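L-2,4-diaminobutyric acid acetyltransferase (Geobacillus sp., PDB 6SJY) catalyses acetyl transfer from acetyl coenzyme A to L-2,4-diaminobutyrate, giving the acetylated intermediate used in the biosynthesis of the chemical chaperone ectoine. Local coordinates at residues Phe63-Arg68 with Val78-Val83. Residues are numbered along the deposited sequence; the frame is centred on the assembly and turned at random.
Sequences FISAFR and VWQVAV. With 9YT ((2~{S})-4-acetamido-2-azanyl-butanoic acid), chain E.
S65 faces two residues of the neighbouring antiparallel strand at once, W79 and Q80. This is a classic beta bulge. The extra residue leaves S65 O to accept from W79 N at 2.9 Å, while S65 N donates to Q80 O. With chi1 at 47°, S65 OG sits between its own backbone N and carbonyl carbon, and there accepts a rather bent bond from Q80 N (3.0 Å, 137° at the hydrogen). S65 OG also packs 3.4 Å from W79 CB. A water lies 2.6 Å from S65 OG and donates to Q80 OE1. The same water rests over the centre of the W79 ring face. W79 CE3 lies at the edge of the F67 ring, near its plane, 4.3 Å from F67 CE2, and F47 of the second subunit meets the F67 ring. Beyond the bulge, F63 and A82 form a regular hydrogen-bonded pair, with bonds in both directions.

The strands form the hairpin 59-68/75-83 in the central sheet of the GNAT fold. A beta bulge in this strand, the fourth, is a hallmark of GNAT enzymes, where it usually lies beside the acetyl group of the cofactor. Here W79 and Q80 line the pocket of the bound product. The Q80 chain is extended beyond CG, and NE2 gives a nearly straight bond to product O11 (3.2 Å, 171°). Q80 NE2 also bonds to D33 O, and OE1 to Y40 OH. A leucine in place of Q80 would probably leave the product carboxylate without this donor, and the water and Y40 OH without the amide oxygen they share.

On the other sheet face, I64 CD1 lies beside V81 CG2 (4.1 Å), and A66 CB meets V78 CG2. Helix 92-101 covers I64 and A66 through M96 and L100.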
loop_
_atom_site.group_PDB
_atom_site.type_symbol
_atom_site.label_atom_id
_atom_site.label_comp_id
_atom_site.label_asym_id
_atom_site.label_seq_id
_atom_site.Cartn_x
_atom_site.Cartn_y
_atom_site.Cartn_z
ATOM N N PHE A 63 6.532 -0.935 14.337
ATOM C CA PHE A 63 6.495 -0.602 12.938
ATOM C C PHE A 63 5.577 0.597 12.771
ATOM O O PHE A 63 4.485 0.652 13.328
ATOM C CB PHE A 63 5.908 -1.768 12.156
ATOM C CG PHE A 63 5.866 -1.547 10.655
ATOM C CD1 PHE A 63 7.026 -1.423 9.934
ATOM C CD2 PHE A 63 4.652 -1.500 9.973
ATOM C CE1 PHE A 63 7.012 -1.285 8.543
ATOM C CE2 PHE A 63 4.630 -1.351 8.607
ATOM C CZ PHE A 63 5.814 -1.187 7.881
ATOM N N ILE A 64 6.001 1.489 11.910
ATOM C CA ILE A 64 5.164 2.495 11.356
ATOM C C ILE A 64 5.357 2.592 9.851
ATOM O O ILE A 64 6.501 2.683 9.335
ATOM C CB ILE A 64 5.432 3.788 12.081
ATOM C CG1 ILE A 64 4.567 4.918 11.596
ATOM C CG2 ILE A 64 6.876 4.223 11.933
ATOM C CD1 ILE A 64 4.645 6.043 12.636
ATOM N N SER A 65 4.243 2.549 9.138
ATOM C CA SER A 65 4.212 2.740 7.686
ATOM C C SER A 65 3.564 4.061 7.372
ATOM O O SER A 65 2.570 4.434 7.996
ATOM C CB SER A 65 3.388 1.662 7.004
ATOM O OG SER A 65 2.110 1.376 7.579
ATOM N N ALA A 66 4.096 4.734 6.364
ATOM C CA ALA A 66 3.502 5.942 5.914
ATOM C C ALA A 66 3.909 6.169 4.488
ATOM O O ALA A 66 4.864 5.556 4.022
ATOM C CB ALA A 66 3.989 7.115 6.772
ATOM N N PHE A 67 3.197 7.040 3.807
ATOM C CA PHE A 67 3.578 7.475 2.469
ATOM C C PHE A 67 3.168 8.894 2.287
ATOM O O PHE A 67 2.224 9.331 2.899
ATOM C CB PHE A 67 2.860 6.635 1.415
ATOM C CG PHE A 67 1.348 6.556 1.569
ATOM C CD1 PHE A 67 0.517 7.486 0.921
ATOM C CD2 PHE A 67 0.760 5.531 2.265
ATOM C CE1 PHE A 67 -0.866 7.398 0.974
ATOM C CE2 PHE A 67 -0.611 5.444 2.349
ATOM C CZ PHE A 67 -1.441 6.390 1.720
ATOM N N ARG A 68 3.833 9.559 1.370
ATOM C CA ARG A 68 3.454 10.818 0.864
ATOM C C ARG A 68 2.390 10.735 -0.126
ATOM O O ARG A 68 2.453 9.958 -1.054
ATOM C CB ARG A 68 4.618 11.581 0.323
ATOM C CG ARG A 68 5.603 11.785 1.468
ATOM C CD ARG A 68 6.824 12.600 1.137
ATOM N NE ARG A 68 6.535 14.001 1.008
ATOM C CZ ARG A 68 7.400 14.991 1.234
ATOM N NH1 ARG A 68 8.642 14.764 1.695
ATOM N NH2 ARG A 68 6.990 16.237 1.042
ATOM N N VAL A 78 -0.098 8.489 7.537
ATOM C CA VAL A 78 0.389 7.427 8.397
ATOM C C VAL A 78 -0.645 6.347 8.404
ATOM O O VAL A 78 -1.785 6.537 8.800
ATOM C CB VAL A 78 0.719 7.894 9.808
ATOM C CG1 VAL A 78 1.111 6.712 10.692
ATOM C CG2 VAL A 78 1.802 8.932 9.729
ATOM N N TRP A 79 -0.214 5.211 7.893
ATOM C CA TRP A 79 -1.028 4.057 7.633
ATOM C C TRP A 79 -1.114 3.176 8.864
ATOM O O TRP A 79 -2.166 3.044 9.357
ATOM C CB TRP A 79 -0.469 3.277 6.412
ATOM C CG TRP A 79 -1.249 2.067 5.962
ATOM C CD1 TRP A 79 -2.344 1.460 6.560
ATOM C CD2 TRP A 79 -0.963 1.302 4.811
ATOM N NE1 TRP A 79 -2.721 0.358 5.832
ATOM C CE2 TRP A 79 -1.887 0.253 4.758
ATOM C CE3 TRP A 79 -0.030 1.430 3.782
ATOM C CZ2 TRP A 79 -1.900 -0.637 3.734
ATOM C CZ3 TRP A 79 -0.027 0.507 2.778
ATOM C CH2 TRP A 79 -0.948 -0.499 2.755
ATOM N N GLN A 80 -0.051 2.507 9.295
ATOM C CA GLN A 80 -0.146 1.638 10.452
ATOM C C GLN A 80 0.894 2.034 11.501
ATOM O O GLN A 80 2.009 2.456 11.160
ATOM C CB GLN A 80 -0.017 0.167 10.111
ATOM C CG GLN A 80 -1.072 -0.347 9.184
ATOM C CD GLN A 80 -1.141 -1.873 9.053
ATOM O OE1 GLN A 80 -0.349 -2.509 8.350
ATOM N NE2 GLN A 80 -2.153 -2.452 9.664
ATOM N N VAL A 81 0.509 1.882 12.768
ATOM C CA VAL A 81 1.409 2.020 13.881
ATOM C C VAL A 81 1.179 0.805 14.730
ATOM O O VAL A 81 0.057 0.553 15.122
ATOM C CB VAL A 81 1.088 3.274 14.701
ATOM C CG1 VAL A 81 2.133 3.456 15.785
ATOM C CG2 VAL A 81 1.046 4.479 13.783
ATOM N N ALA A 82 2.222 0.015 14.958
ATOM C CA ALA A 82 2.101 -1.221 15.732
ATOM C C ALA A 82 3.234 -1.260 16.731
ATOM O O ALA A 82 4.351 -0.839 16.390
ATOM C CB ALA A 82 2.246 -2.414 14.845
ATOM N N VAL A 83 2.940 -1.768 17.930
ATOM C CA VAL A 83 3.895 -1.953 19.034
ATOM C C VAL A 83 3.540 -3.274 19.635
ATOM O O VAL A 83 2.411 -3.506 20.002
ATOM C CB VAL A 83 3.832 -0.870 20.142
ATOM C CG1 VAL A 83 4.830 -1.207 21.259
ATOM C CG2 VAL A 83 4.163 0.518 19.599
HETATM C C01 9YT E . -2.782 5.538 12.888
HETATM C C02 9YT E . -3.205 4.118 12.929
HETATM O O03 9YT E . -3.131 3.552 14.061
HETATM N N04 9YT E . -3.689 3.786 11.545
HETATM C C05 9YT E . -4.103 2.522 10.984
HETATM C C06 9YT E . -5.489 2.077 11.245
HETATM C C07 9YT E . -5.881 1.040 10.228
HETATM N N08 9YT E . -7.201 0.539 10.549
HETATM C C09 9YT E . -4.863 -0.102 10.170
HETATM O O10 9YT E . -4.731 -0.570 9.022
HETATM O O11 9YT E . -4.197 -0.520 11.190
HETATM O O HOH W 1 0.989 -0.783 6.544
#